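Local coordinates for protein ATP-dependent DNA helicase PIF1 (Candida albicans, PDB 7OTJ) that couples ATP hydrolysis to 5'-3' translocation and DNA unwinding, and is predicted to resolve G-quadruplexes and help maintain nuclear and mitochondrial genomes, at residues 229-234 against 460-465; 245-250 against 446-451; 256-261 against 288-293. All coordinates share one frame; numbering follows the deposited sequence.

How the interactions relate
The three contacts run from a parallel sheet to the neighbouring antiparallel one. Interaction 1 pairs strands inside the parallel sheet 449-451, 234-237, 463-466, 489-492; interaction 2 packs helix 240-253 on the edge of the same sheet, and the centres of interactions 1 and 2 are about 12 Å apart. The centre of interaction 3, in the antiparallel sheet, is about 14 Å from that of interaction 2, and the two touch: Leu446 CD2 lies 3.7 Å from Leu289 CD2, and the Trp448 ring packs on Ala293. The nucleotide site lies near interaction 1, where the Leu460 side chain is about 9 Å from the tetrafluoroaluminate beside ADP; DNA is bound at interaction 2, through Ser451.

Interaction 1. Residues 229-234 against 460-465; sequences EGIVPS and LSKVVV
Ser234 and Val463 form a parallel beta bridge, and the hydrogen bonds follow the textbook pattern in which one residue grips both neighbours of its partner. Ser234 N donates to Lys462 O (3.1 Å), tilted 27° from the carbonyl plane; Ser234 O accepts from Val464 N (2.8 Å), with the donor nearly along the C=O axis. Two CA-H...O contacts accompany these bonds, Pro233 CA to Lys462 O (3.5 Å) and Val463 CA to Ser234 O, and each shares a carbonyl oxygen with one of them.

Methyl groups pack round the oxygens of Ser234. Val463 CG2, anti to the backbone N (chi1, which is measured to CG1, is 50°), lies 3.4 Å from Ser234 O, while Val464 CG1 reaches the same oxygen. Leu460 CD2 approaches Ser234 OG at 4.0 Å.

An apolar contact is added on the side of the loop, where Ile231 CG2 meets Lys462 CD at 3.6 Å; the two side chains cross at about a right angle, and the lysine chain leads its amino end away from the loop.

Further backbone bonds join Val464 to Leu236 and Val463 to Gly488 and Gln490, placing strand 463-466 between 234-237 and 489-492. It is thus an inner strand of the parallel sheet, which is consistent with the second RecA-like domain (2A) of a superfamily 1 helicase and with the RecD-like C-terminal family of this protein.

Interaction 2. Residues 245-250 against 446-451; sequences MANSRK and LAWSLS. With nucleotides of chain C.
Lys250 lies across one face of Trp448, its CB 3.4 Å from the centroid of the six-membered ring and 11° off the normal, a CH-pi contact. The chain starts with CG anti to the carbonyl carbon (chi1 -81°) and turns at the CB-CG bond; Lys250 CD passes 3.9 Å from Trp448 NE1, while NZ travels away toward Glu235 in a long, weak ion pair.

Asn247, one helical turn back, slides past Trp448 in the opposite direction, its amide plane 29° from the indole. A hydrogen bond from Ser449 N to Asn247 OD1 is doubtful, because that nitrogen is badly placed in the model. Beside it, Ala246 CB meets Ser449 CB at 3.8 Å, and the Asn247 backbone oxygen approaches the indole obliquely.

Beyond the helix contact, Ser451 OG donates a hydrogen bond to DT3 OP1 (2.8 Å) of the bound DNA, chain C. The same OG bonds Lys454 N as the N-cap of helix 452-455. The chemistry thus divides along one segment: 446-449 is held to helix 240-253 mainly by Lys250 on the Trp448 face and Ala246 on Ser449, whereas Ser451 ties a helix start to a DNA phosphate, whose negative charge the helix dipole would probably help to offset.

Interaction 3. Residues 256-261 against 288-293; sequences GDVVVY and NLKVGA
Residues 258-261 run antiparallel to 288-290, their end-to-end directions 138° apart, with Val259 and Leu289 as a hydrogen-bonded pair and Val260 and Asn288 as the non-hydrogen-bonded pair next to it. Both bonds of the first pair are made: Val259 N to Leu289 O at 2.8 Å and Leu289 N to Val259 O at 2.9 Å, the latter almost straight at 172°.

On the face carrying Val259 and Leu289, Tyr261 is met at its edge, where CE2 lies 4.2 Å from Leu289 CD1 and the two side chains cross at about a right angle. Val259 CG1, on the same strand, sits 3.6 Å above one face of that ring, displaced from the ring centre toward its edge atoms. Phe316 touches all three residues, and Tyr261 OH is hydrogen-bonded to Lys402 O.

The pairing belongs to the curled antiparallel sheet, to which strands of the SH3-like 2B region of Pif1 helicases contribute; residues 288-293 fall within that region. From Lys290 the chain enters a type II beta turn, Lys290 to Ala293.

On the other face, Val260 and Asn288 run alongside each other in the same direction, with Val260 CG2 3.3 Å from Asn288 OD1. Lys290, extended beyond CG, crosses Val258 obliquely: its CG and CE each lie 3.5 Å from Val258 CB, and NZ carries on to hydrogen bonds with the carbonyl oxygens of Leu251 and Ile254 near the end of helix 240-253.

Interaction 1. Residues 229-234 against 460-465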
ATOM      1  N   GLU A 229      11.355   2.693  26.042  1.00128.77           N
ATOM      2  CA  GLU A 229      11.718   4.084  25.788  1.00135.70           C
ATOM      3  C   GLU A 229      11.776   4.380  24.294  1.00133.65           C
ATOM      4  O   GLU A 229      11.263   5.409  23.838  1.00136.09           O
ATOM      5  CB  GLU A 229      13.059   4.403  26.450  1.00135.91           C
ATOM      6  CG  GLU A 229      13.377   5.889  26.545  1.00132.12           C
ATOM      7  CD  GLU A 229      14.766   6.150  27.098  1.00143.46           C
ATOM      8  OE1 GLU A 229      15.737   5.569  26.567  1.00154.61           O
ATOM      9  OE2 GLU A 229      14.888   6.927  28.068  1.00132.89           O
ATOM     10  N   GLY A 230      12.387   3.492  23.517  1.00117.57           N
ATOM     11  CA  GLY A 230      12.553   3.715  22.099  1.00113.87           C
ATOM     12  C   GLY A 230      11.496   3.113  21.203  1.00112.08           C
ATOM     13  O   GLY A 230      11.573   3.283  19.980  1.00109.31           O
ATOM     14  N   ILE A 231      10.509   2.414  21.759  1.00111.18           N
ATOM     15  CA  ILE A 231       9.441   1.806  20.967  1.00105.33           C
ATOM     16  C   ILE A 231       8.318   2.823  20.813  1.00 99.63           C
ATOM     17  O   ILE A 231       7.740   3.281  21.805  1.00 97.52           O
ATOM     18  CB  ILE A 231       8.929   0.509  21.615  1.00104.63           C
ATOM     19  CG1 ILE A 231      10.014  -0.570  21.601  1.00 97.07           C
ATOM     20  CG2 ILE A 231       7.692   0.015  20.890  1.00 85.08           C
ATOM     21  CD1 ILE A 231      10.451  -0.984  20.213  1.00 81.84           C
ATOM     22  N   VAL A 232       8.027   3.190  19.574  1.00 91.81           N
ATOM     23  CA  VAL A 232       7.010   4.183  19.244  1.00 87.44           C
ATOM     24  C   VAL A 232       5.808   3.455  18.646  1.00 82.37           C
ATOM     25  O   VAL A 232       5.965   2.703  17.673  1.00 77.06           O
ATOM     26  CB  VAL A 232       7.565   5.248  18.280  1.00 91.99           C
ATOM     27  CG1 VAL A 232       8.359   6.284  19.046  1.00 89.30           C
ATOM     28  CG2 VAL A 232       8.437   4.594  17.222  1.00 90.59           C
ATOM     29  N   PRO A 233       4.605   3.631  19.188  1.00 75.20           N
ATOM     30  CA  PRO A 233       3.429   2.967  18.612  1.00 64.04           C
ATOM     31  C   PRO A 233       2.898   3.719  17.397  1.00 69.14           C
ATOM     32  O   PRO A 233       2.860   4.952  17.369  1.00 64.47           O
ATOM     33  CB  PRO A 233       2.414   2.983  19.765  1.00 61.73           C
ATOM     34  CG  PRO A 233       2.802   4.167  20.586  1.00 66.40           C
ATOM     35  CD  PRO A 233       4.299   4.318  20.457  1.00 68.30           C
ATOM     36  N   SER A 234       2.502   2.959  16.376  1.00 47.85           N
ATOM     37  CA  SER A 234       1.925   3.556  15.181  1.00 55.69           C
ATOM     38  C   SER A 234       0.521   4.070  15.470  1.00 57.29           C
ATOM     39  O   SER A 234      -0.223   3.496  16.269  1.00 61.56           O
ATOM     40  CB  SER A 234       1.867   2.541  14.036  1.00 60.53           C
ATOM     41  OG  SER A 234       3.129   1.953  13.790  1.00 72.76           O
ATOM     42  N   LEU A 460       1.258  -4.617  12.517  1.00 44.98           N
ATOM     43  CA  LEU A 460       1.768  -3.653  13.486  1.00 45.64           C
ATOM     44  C   LEU A 460       1.787  -4.285  14.870  1.00 54.06           C
ATOM     45  O   LEU A 460       0.740  -4.696  15.383  1.00 49.82           O
ATOM     46  CB  LEU A 460       0.912  -2.387  13.487  1.00 49.31           C
ATOM     47  CG  LEU A 460       0.687  -1.752  12.114  1.00 47.03           C
ATOM     48  CD1 LEU A 460      -0.396  -0.696  12.161  1.00 49.65           C
ATOM     49  CD2 LEU A 460       1.983  -1.157  11.614  1.00 50.17           C
ATOM     50  N   SER A 461       2.977  -4.351  15.475  1.00 56.11           N
ATOM     51  CA  SER A 461       3.099  -4.888  16.825  1.00 50.65           C
ATOM     52  C   SER A 461       2.372  -4.011  17.835  1.00 56.12           C
ATOM     53  O   SER A 461       1.549  -4.498  18.618  1.00 47.04           O
ATOM     54  CB  SER A 461       4.573  -5.019  17.201  1.00 48.21           C
ATOM     55  OG  SER A 461       5.167  -6.114  16.540  1.00 56.55           O
ATOM     56  N   LYS A 462       2.652  -2.709  17.817  1.00 52.05           N
ATOM     57  CA  LYS A 462       2.083  -1.764  18.767  1.00 47.63           C
ATOM     58  C   LYS A 462       1.445  -0.624  17.989  1.00 55.20           C
ATOM     59  O   LYS A 462       2.112   0.024  17.176  1.00 65.41           O
ATOM     60  CB  LYS A 462       3.156  -1.256  19.729  1.00 51.95           C
ATOM     61  CG  LYS A 462       3.719  -2.375  20.597  1.00 60.75           C
ATOM     62  CD  LYS A 462       4.664  -1.865  21.659  1.00 61.48           C
ATOM     63  CE  LYS A 462       5.248  -3.020  22.458  1.00 84.80           C
ATOM     64  NZ  LYS A 462       4.203  -3.956  22.965  1.00 78.54           N
ATOM     65  N   VAL A 463       0.155  -0.394  18.220  1.00 46.31           N
ATOM     66  CA  VAL A 463      -0.615   0.538  17.403  1.00 50.31           C
ATOM     67  C   VAL A 463      -1.765   1.095  18.233  1.00 52.72           C
ATOM     68  O   VAL A 463      -2.431   0.360  18.969  1.00 56.18           O
ATOM     69  CB  VAL A 463      -1.115  -0.147  16.106  1.00 53.57           C
ATOM     70  CG1 VAL A 463      -1.800  -1.473  16.419  1.00 43.90           C
ATOM     71  CG2 VAL A 463      -2.040   0.773  15.314  1.00 43.44           C
ATOM     72  N   VAL A 464      -1.997   2.401  18.118  1.00 46.71           N
ATOM     73  CA  VAL A 464      -3.177   3.043  18.686  1.00 50.73           C
ATOM     74  C   VAL A 464      -4.094   3.438  17.536  1.00 50.22           C
ATOM     75  O   VAL A 464      -3.659   4.093  16.580  1.00 54.33           O
ATOM     76  CB  VAL A 464      -2.824   4.255  19.572  1.00 51.38           C
ATOM     77  CG1 VAL A 464      -1.749   5.110  18.945  1.00 48.50           C
ATOM     78  CG2 VAL A 464      -4.060   5.090  19.822  1.00 48.99           C
ATOM     79  N   VAL A 465      -5.352   3.015  17.616  1.00 51.30           N
ATOM     80  CA  VAL A 465      -6.345   3.230  16.571  1.00 48.07           C
ATOM     81  C   VAL A 465      -7.374   4.222  17.092  1.00 52.67           C
ATOM     82  O   VAL A 465      -7.988   3.998  18.143  1.00 57.05           O
ATOM     83  CB  VAL A 465      -7.019   1.917  16.144  1.00 50.65           C
ATOM     84  CG1 VAL A 465      -8.152   2.201  15.155  1.00 43.76           C
ATOM     85  CG2 VAL A 465      -5.999   0.968  15.538  1.00 48.67           C
TER

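Interaction 2. Residues 245-250 against 446-451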
ATOM      1  N   MET A 245      -2.049  16.092  11.445  1.00 66.51           N
ATOM      2  CA  MET A 245      -2.050  16.711  12.766  1.00 66.91           C
ATOM      3  C   MET A 245      -1.318  15.840  13.783  1.00 70.22           C
ATOM      4  O   MET A 245      -0.527  16.349  14.586  1.00 68.97           O
ATOM      5  CB  MET A 245      -3.482  16.991  13.214  1.00 61.62           C
ATOM      6  CG  MET A 245      -4.125  18.160  12.486  1.00 70.23           C
ATOM      7  SD  MET A 245      -3.200  19.693  12.702  1.00 99.18           S
ATOM      8  CE  MET A 245      -3.289  19.885  14.482  1.00 71.34           C
ATOM      9  N   ALA A 246      -1.579  14.529  13.770  1.00 64.01           N
ATOM     10  CA  ALA A 246      -0.871  13.622  14.670  1.00 61.15           C
ATOM     11  C   ALA A 246       0.636  13.670  14.443  1.00 61.66           C
ATOM     12  O   ALA A 246       1.415  13.659  15.403  1.00 65.04           O
ATOM     13  CB  ALA A 246      -1.397  12.197  14.500  1.00 54.74           C
ATOM     14  N   ASN A 247       1.075  13.721  13.181  1.00 63.61           N
ATOM     15  CA  ASN A 247       2.499  13.901  12.923  1.00 58.61           C
ATOM     16  C   ASN A 247       2.982  15.245  13.452  1.00 63.89           C
ATOM     17  O   ASN A 247       4.084  15.340  14.002  1.00 80.44           O
ATOM     18  CB  ASN A 247       2.794  13.787  11.428  1.00 57.96           C
ATOM     19  CG  ASN A 247       2.569  12.387  10.887  1.00 60.91           C
ATOM     20  OD1 ASN A 247       2.894  11.396  11.536  1.00 57.16           O
ATOM     21  ND2 ASN A 247       2.005  12.305   9.689  1.00 73.20           N
ATOM     22  N   SER A 248       2.170  16.295  13.297  1.00 62.60           N
ATOM     23  CA  SER A 248       2.585  17.623  13.739  1.00 65.53           C
ATOM     24  C   SER A 248       2.746  17.685  15.254  1.00 74.55           C
ATOM     25  O   SER A 248       3.779  18.141  15.756  1.00 82.42           O
ATOM     26  CB  SER A 248       1.580  18.674  13.267  1.00 71.22           C
ATOM     27  OG  SER A 248       1.511  18.724  11.854  1.00 86.05           O
ATOM     28  N   ARG A 249       1.727  17.247  16.000  1.00 65.47           N
ATOM     29  CA  ARG A 249       1.811  17.309  17.456  1.00 73.96           C
ATOM     30  C   ARG A 249       2.994  16.499  17.975  1.00 76.36           C
ATOM     31  O   ARG A 249       3.696  16.935  18.894  1.00 83.92           O
ATOM     32  CB  ARG A 249       0.495  16.849  18.091  1.00 65.32           C
ATOM     33  CG  ARG A 249       0.053  15.454  17.714  1.00 82.13           C
ATOM     34  CD  ARG A 249      -1.304  15.122  18.314  1.00 79.68           C
ATOM     35  NE  ARG A 249      -1.266  15.093  19.771  1.00 65.94           N
ATOM     36  CZ  ARG A 249      -0.950  14.024  20.492  1.00 92.05           C
ATOM     37  NH1 ARG A 249      -0.626  12.876  19.919  1.00 89.75           N
ATOM     38  NH2 ARG A 249      -0.960  14.110  21.822  1.00 74.71           N
ATOM     39  N   LYS A 250       3.254  15.333  17.375  1.00 71.52           N
ATOM     40  CA  LYS A 250       4.419  14.547  17.772  1.00 73.68           C
ATOM     41  C   LYS A 250       5.711  15.304  17.496  1.00 82.46           C
ATOM     42  O   LYS A 250       6.619  15.325  18.336  1.00 79.67           O
ATOM     43  CB  LYS A 250       4.422  13.205  17.040  1.00 69.78           C
ATOM     44  CG  LYS A 250       3.515  12.151  17.648  1.00 71.12           C
ATOM     45  CD  LYS A 250       4.120  11.584  18.923  1.00 82.59           C
ATOM     46  CE  LYS A 250       3.184  10.597  19.595  1.00 78.65           C
ATOM     47  NZ  LYS A 250       1.974  11.274  20.137  1.00 87.60           N
ATOM     48  N   LEU A 446       7.370  12.292   7.666  1.00 61.49           N
ATOM     49  CA  LEU A 446       7.221  11.997   9.089  1.00 74.06           C
ATOM     50  C   LEU A 446       6.264  10.823   9.236  1.00 74.95           C
ATOM     51  O   LEU A 446       5.081  10.944   8.899  1.00 70.86           O
ATOM     52  CB  LEU A 446       6.692  13.207   9.865  1.00 60.91           C
ATOM     53  CG  LEU A 446       7.583  14.438  10.035  1.00 71.12           C
ATOM     54  CD1 LEU A 446       6.794  15.578  10.664  1.00 62.84           C
ATOM     55  CD2 LEU A 446       8.799  14.105  10.874  1.00 67.26           C
ATOM     56  N   ALA A 447       6.766   9.672   9.699  1.00 81.05           N
ATOM     57  CA  ALA A 447       5.945   8.475   9.580  1.00 77.52           C
ATOM     58  C   ALA A 447       4.913   8.379  10.698  1.00 75.25           C
ATOM     59  O   ALA A 447       3.718   8.481  10.439  1.00105.79           O
ATOM     60  CB  ALA A 447       6.843   7.234   9.568  1.00 72.03           C
ATOM     61  N   TRP A 448       5.358   8.277  11.952  1.00 69.14           N
ATOM     62  CA  TRP A 448       4.507   8.398  13.137  1.00 75.56           C
ATOM     63  C   TRP A 448       3.074   7.892  12.953  1.00 69.18           C
ATOM     64  O   TRP A 448       2.673   6.880  13.537  1.00 62.65           O
ATOM     65  CB  TRP A 448       4.495   9.846  13.617  1.00 82.07           C
ATOM     66  CG  TRP A 448       5.472  10.127  14.722  1.00 72.08           C
ATOM     67  CD1 TRP A 448       5.762   9.321  15.780  1.00 76.38           C
ATOM     68  CD2 TRP A 448       6.294  11.291  14.866  1.00 75.46           C
ATOM     69  NE1 TRP A 448       6.708   9.913  16.583  1.00 60.54           N
ATOM     70  CE2 TRP A 448       7.051  11.124  16.043  1.00 72.50           C
ATOM     71  CE3 TRP A 448       6.458  12.461  14.118  1.00 76.31           C
ATOM     72  CZ2 TRP A 448       7.961  12.080  16.487  1.00 77.75           C
ATOM     73  CZ3 TRP A 448       7.362  13.410  14.563  1.00 81.42           C
ATOM     74  CH2 TRP A 448       8.101  13.214  15.734  1.00 77.69           C
ATOM     75  N   SER A 449       2.300   8.590  12.123  1.00 62.60           N
ATOM     76  CA  SER A 449       0.887   8.316  11.893  1.00 61.03           C
ATOM     77  C   SER A 449       0.658   7.822  10.462  1.00 61.87           C
ATOM     78  O   SER A 449       1.491   7.992   9.572  1.00 54.03           O
ATOM     79  CB  SER A 449       0.056   9.576  12.169  1.00 53.27           C
ATOM     80  OG  SER A 449      -1.321   9.352  11.937  1.00 57.89           O
ATOM     81  N   LEU A 450      -0.514   7.248  10.219  1.00 55.44           N
ATOM     82  CA  LEU A 450      -0.756   6.628   8.923  1.00 46.48           C
ATOM     83  C   LEU A 450      -2.251   6.443   8.734  1.00 50.78           C
ATOM     84  O   LEU A 450      -2.971   6.165   9.697  1.00 55.56           O
ATOM     85  CB  LEU A 450      -0.031   5.278   8.820  1.00 54.50           C
ATOM     86  CG  LEU A 450      -0.128   4.499   7.511  1.00 53.98           C
ATOM     87  CD1 LEU A 450       0.646   5.208   6.405  1.00 59.16           C
ATOM     88  CD2 LEU A 450       0.379   3.079   7.707  1.00 45.20           C
ATOM     89  N   SER A 451      -2.718   6.624   7.500  1.00 46.11           N
ATOM     90  CA  SER A 451      -4.132   6.431   7.222  1.00 40.92           C
ATOM     91  C   SER A 451      -4.481   4.948   7.291  1.00 46.93           C
ATOM     92  O   SER A 451      -3.663   4.079   6.970  1.00 46.41           O
ATOM     93  CB  SER A 451      -4.503   7.000   5.851  1.00 49.26           C
ATOM     94  OG  SER A 451      -3.932   6.253   4.788  1.00 51.50           O
TER
ATOM     95  P    DT C   3      -5.227   8.048   1.480  1.00 55.63           P
ATOM     96  OP1  DT C   3      -4.151   7.591   2.395  1.00 49.90           O
ATOM     97  OP2  DT C   3      -5.349   9.486   1.141  1.00 56.61           O
ATOM     98  O5'  DT C   3      -5.139   7.224   0.107  1.00 57.84           O
ATOM     99  C5'  DT C   3      -5.151   5.803   0.138  1.00 53.60           C
ATOM    100  C4'  DT C   3      -5.446   5.202  -1.234  1.00 54.41           C
ATOM    101  O4'  DT C   3      -6.779   5.560  -1.649  1.00 62.65           O
ATOM    102  C3'  DT C   3      -4.540   5.659  -2.359  1.00 54.98           C
ATOM    103  O3'  DT C   3      -3.394   4.829  -2.414  1.00 47.27           O
ATOM    104  C2'  DT C   3      -5.416   5.474  -3.600  1.00 56.62           C
ATOM    105  C1'  DT C   3      -6.828   5.696  -3.061  1.00 64.12           C
ATOM    106  N1   DT C   3      -7.394   7.034  -3.374  1.00 67.80           N
ATOM    107  C2   DT C   3      -8.158   7.195  -4.503  1.00 66.92           C
ATOM    108  O2   DT C   3      -8.385   6.292  -5.285  1.00 60.18           O
ATOM    109  N3   DT C   3      -8.648   8.464  -4.686  1.00 67.37           N
ATOM    110  C4   DT C   3      -8.455   9.563  -3.857  1.00 68.84           C
ATOM    111  O4   DT C   3      -8.931  10.670  -4.100  1.00 69.44           O
ATOM    112  C5   DT C   3      -7.646   9.318  -2.686  1.00 73.19           C
ATOM    113  C7   DT C   3      -7.363  10.428  -1.713  1.00 65.44           C
ATOM    114  C6   DT C   3      -7.167   8.080  -2.502  1.00 72.19           C
TER

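Interaction 3. Residues 256-261 against 288-293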
ATOM      1  N   GLY A 256      14.446  21.029  19.821  1.00105.09           N
ATOM      2  CA  GLY A 256      15.409  20.841  18.754  1.00104.48           C
ATOM      3  C   GLY A 256      15.356  21.746  17.539  1.00109.85           C
ATOM      4  O   GLY A 256      16.034  21.452  16.548  1.00109.84           O
ATOM      5  N   ASP A 257      14.565  22.824  17.573  1.00106.01           N
ATOM      6  CA  ASP A 257      14.687  23.894  16.576  1.00113.16           C
ATOM      7  C   ASP A 257      14.489  23.376  15.145  1.00104.48           C
ATOM      8  O   ASP A 257      15.396  23.413  14.311  1.00120.60           O
ATOM      9  CB  ASP A 257      16.039  24.605  16.726  1.00114.30           C
ATOM     10  CG  ASP A 257      15.951  26.093  16.459  1.00103.86           C
ATOM     11  OD1 ASP A 257      15.144  26.504  15.599  1.00104.60           O
ATOM     12  OD2 ASP A 257      16.694  26.851  17.116  1.00107.07           O
ATOM     13  N   VAL A 258      13.274  22.876  14.891  1.00 81.04           N
ATOM     14  CA  VAL A 258      12.971  22.021  13.744  1.00 90.79           C
ATOM     15  C   VAL A 258      13.567  22.539  12.438  1.00 83.86           C
ATOM     16  O   VAL A 258      13.481  23.728  12.111  1.00 78.03           O
ATOM     17  CB  VAL A 258      11.444  21.891  13.603  1.00 90.73           C
ATOM     18  CG1 VAL A 258      10.792  23.264  13.680  1.00 89.18           C
ATOM     19  CG2 VAL A 258      11.074  21.196  12.298  1.00 74.66           C
ATOM     20  N   VAL A 259      14.161  21.609  11.675  1.00 76.01           N
ATOM     21  CA  VAL A 259      14.772  21.879  10.379  1.00 81.09           C
ATOM     22  C   VAL A 259      13.703  21.781   9.300  1.00 67.62           C
ATOM     23  O   VAL A 259      12.909  20.833   9.274  1.00 66.47           O
ATOM     24  CB  VAL A 259      15.922  20.889  10.109  1.00 76.19           C
ATOM     25  CG1 VAL A 259      16.558  21.155   8.751  1.00 70.78           C
ATOM     26  CG2 VAL A 259      16.955  20.949  11.223  1.00 70.27           C
ATOM     27  N   VAL A 260      13.696  22.751   8.391  1.00 65.10           N
ATOM     28  CA  VAL A 260      12.675  22.861   7.354  1.00 67.53           C
ATOM     29  C   VAL A 260      13.353  22.700   6.004  1.00 62.61           C
ATOM     30  O   VAL A 260      14.236  23.490   5.644  1.00 63.41           O
ATOM     31  CB  VAL A 260      11.919  24.197   7.425  1.00 77.38           C
ATOM     32  CG1 VAL A 260      10.906  24.288   6.292  1.00 61.40           C
ATOM     33  CG2 VAL A 260      11.239  24.358   8.779  1.00 72.42           C
ATOM     34  N   TYR A 261      12.943  21.681   5.261  1.00 63.46           N
ATOM     35  CA  TYR A 261      13.476  21.398   3.935  1.00 70.19           C
ATOM     36  C   TYR A 261      12.385  21.697   2.917  1.00 59.68           C
ATOM     37  O   TYR A 261      11.418  20.940   2.796  1.00 58.92           O
ATOM     38  CB  TYR A 261      13.928  19.945   3.816  1.00 69.48           C
ATOM     39  CG  TYR A 261      15.196  19.603   4.551  1.00 63.29           C
ATOM     40  CD1 TYR A 261      16.417  20.101   4.127  1.00 64.43           C
ATOM     41  CD2 TYR A 261      15.176  18.749   5.648  1.00 63.92           C
ATOM     42  CE1 TYR A 261      17.584  19.777   4.784  1.00 79.53           C
ATOM     43  CE2 TYR A 261      16.340  18.418   6.310  1.00 65.65           C
ATOM     44  CZ  TYR A 261      17.541  18.936   5.874  1.00 73.52           C
ATOM     45  OH  TYR A 261      18.709  18.616   6.524  1.00 81.88           O
ATOM     46  N   ASN A 288       9.430  18.834   7.332  1.00 63.05           N
ATOM     47  CA  ASN A 288       9.860  19.328   8.638  1.00 60.97           C
ATOM     48  C   ASN A 288      10.428  18.175   9.455  1.00 62.05           C
ATOM     49  O   ASN A 288       9.747  17.167   9.665  1.00 70.26           O
ATOM     50  CB  ASN A 288       8.699  19.986   9.384  1.00 60.71           C
ATOM     51  CG  ASN A 288       8.143  21.192   8.651  1.00 59.85           C
ATOM     52  OD1 ASN A 288       8.764  22.257   8.623  1.00 69.07           O
ATOM     53  ND2 ASN A 288       6.959  21.038   8.071  1.00 58.53           N
ATOM     54  N   LEU A 289      11.663  18.330   9.928  1.00 63.54           N
ATOM     55  CA  LEU A 289      12.352  17.265  10.646  1.00 67.54           C
ATOM     56  C   LEU A 289      13.030  17.819  11.890  1.00 73.00           C
ATOM     57  O   LEU A 289      13.690  18.860  11.828  1.00 80.09           O
ATOM     58  CB  LEU A 289      13.391  16.580   9.749  1.00 68.11           C
ATOM     59  CG  LEU A 289      12.887  15.820   8.518  1.00 63.68           C
ATOM     60  CD1 LEU A 289      14.056  15.215   7.758  1.00 64.64           C
ATOM     61  CD2 LEU A 289      11.894  14.745   8.916  1.00 63.16           C
ATOM     62  N   LYS A 290      12.854  17.133  13.017  1.00 77.00           N
ATOM     63  CA  LYS A 290      13.662  17.359  14.207  1.00 74.28           C
ATOM     64  C   LYS A 290      14.558  16.149  14.439  1.00 75.59           C
ATOM     65  O   LYS A 290      14.548  15.180  13.675  1.00 77.21           O
ATOM     66  CB  LYS A 290      12.783  17.616  15.434  1.00 73.93           C
ATOM     67  CG  LYS A 290      12.121  18.974  15.460  1.00 77.48           C
ATOM     68  CD  LYS A 290      11.198  19.125  16.652  1.00 82.27           C
ATOM     69  CE  LYS A 290      10.520  20.485  16.653  1.00 76.26           C
ATOM     70  NZ  LYS A 290       9.542  20.627  17.761  1.00 88.26           N
ATOM     71  N   VAL A 291      15.322  16.194  15.520  1.00 82.13           N
ATOM     72  CA  VAL A 291      16.129  15.044  15.907  1.00 78.84           C
ATOM     73  C   VAL A 291      15.235  14.033  16.610  1.00 82.82           C
ATOM     74  O   VAL A 291      14.511  14.374  17.553  1.00 78.31           O
ATOM     75  CB  VAL A 291      17.305  15.478  16.791  1.00 83.22           C
ATOM     76  CG1 VAL A 291      18.160  14.275  17.140  1.00 83.60           C
ATOM     77  CG2 VAL A 291      18.127  16.543  16.072  1.00 76.39           C
ATOM     78  N   GLY A 292      15.264  12.789  16.134  1.00 82.44           N
ATOM     79  CA  GLY A 292      14.438  11.736  16.683  1.00 74.01           C
ATOM     80  C   GLY A 292      13.065  11.602  16.062  1.00 85.99           C
ATOM     81  O   GLY A 292      12.306  10.712  16.468  1.00 82.65           O
ATOM     82  N   ALA A 293      12.720  12.454  15.098  1.00 83.68           N
ATOM     83  CA  ALA A 293      11.411  12.390  14.464  1.00 84.40           C
ATOM     84  C   ALA A 293      11.253  11.086  13.691  1.00 75.96           C
ATOM     85  O   ALA A 293      12.155  10.670  12.959  1.00 77.82           O
ATOM     86  CB  ALA A 293      11.218  13.585  13.532  1.00 80.31           C
TER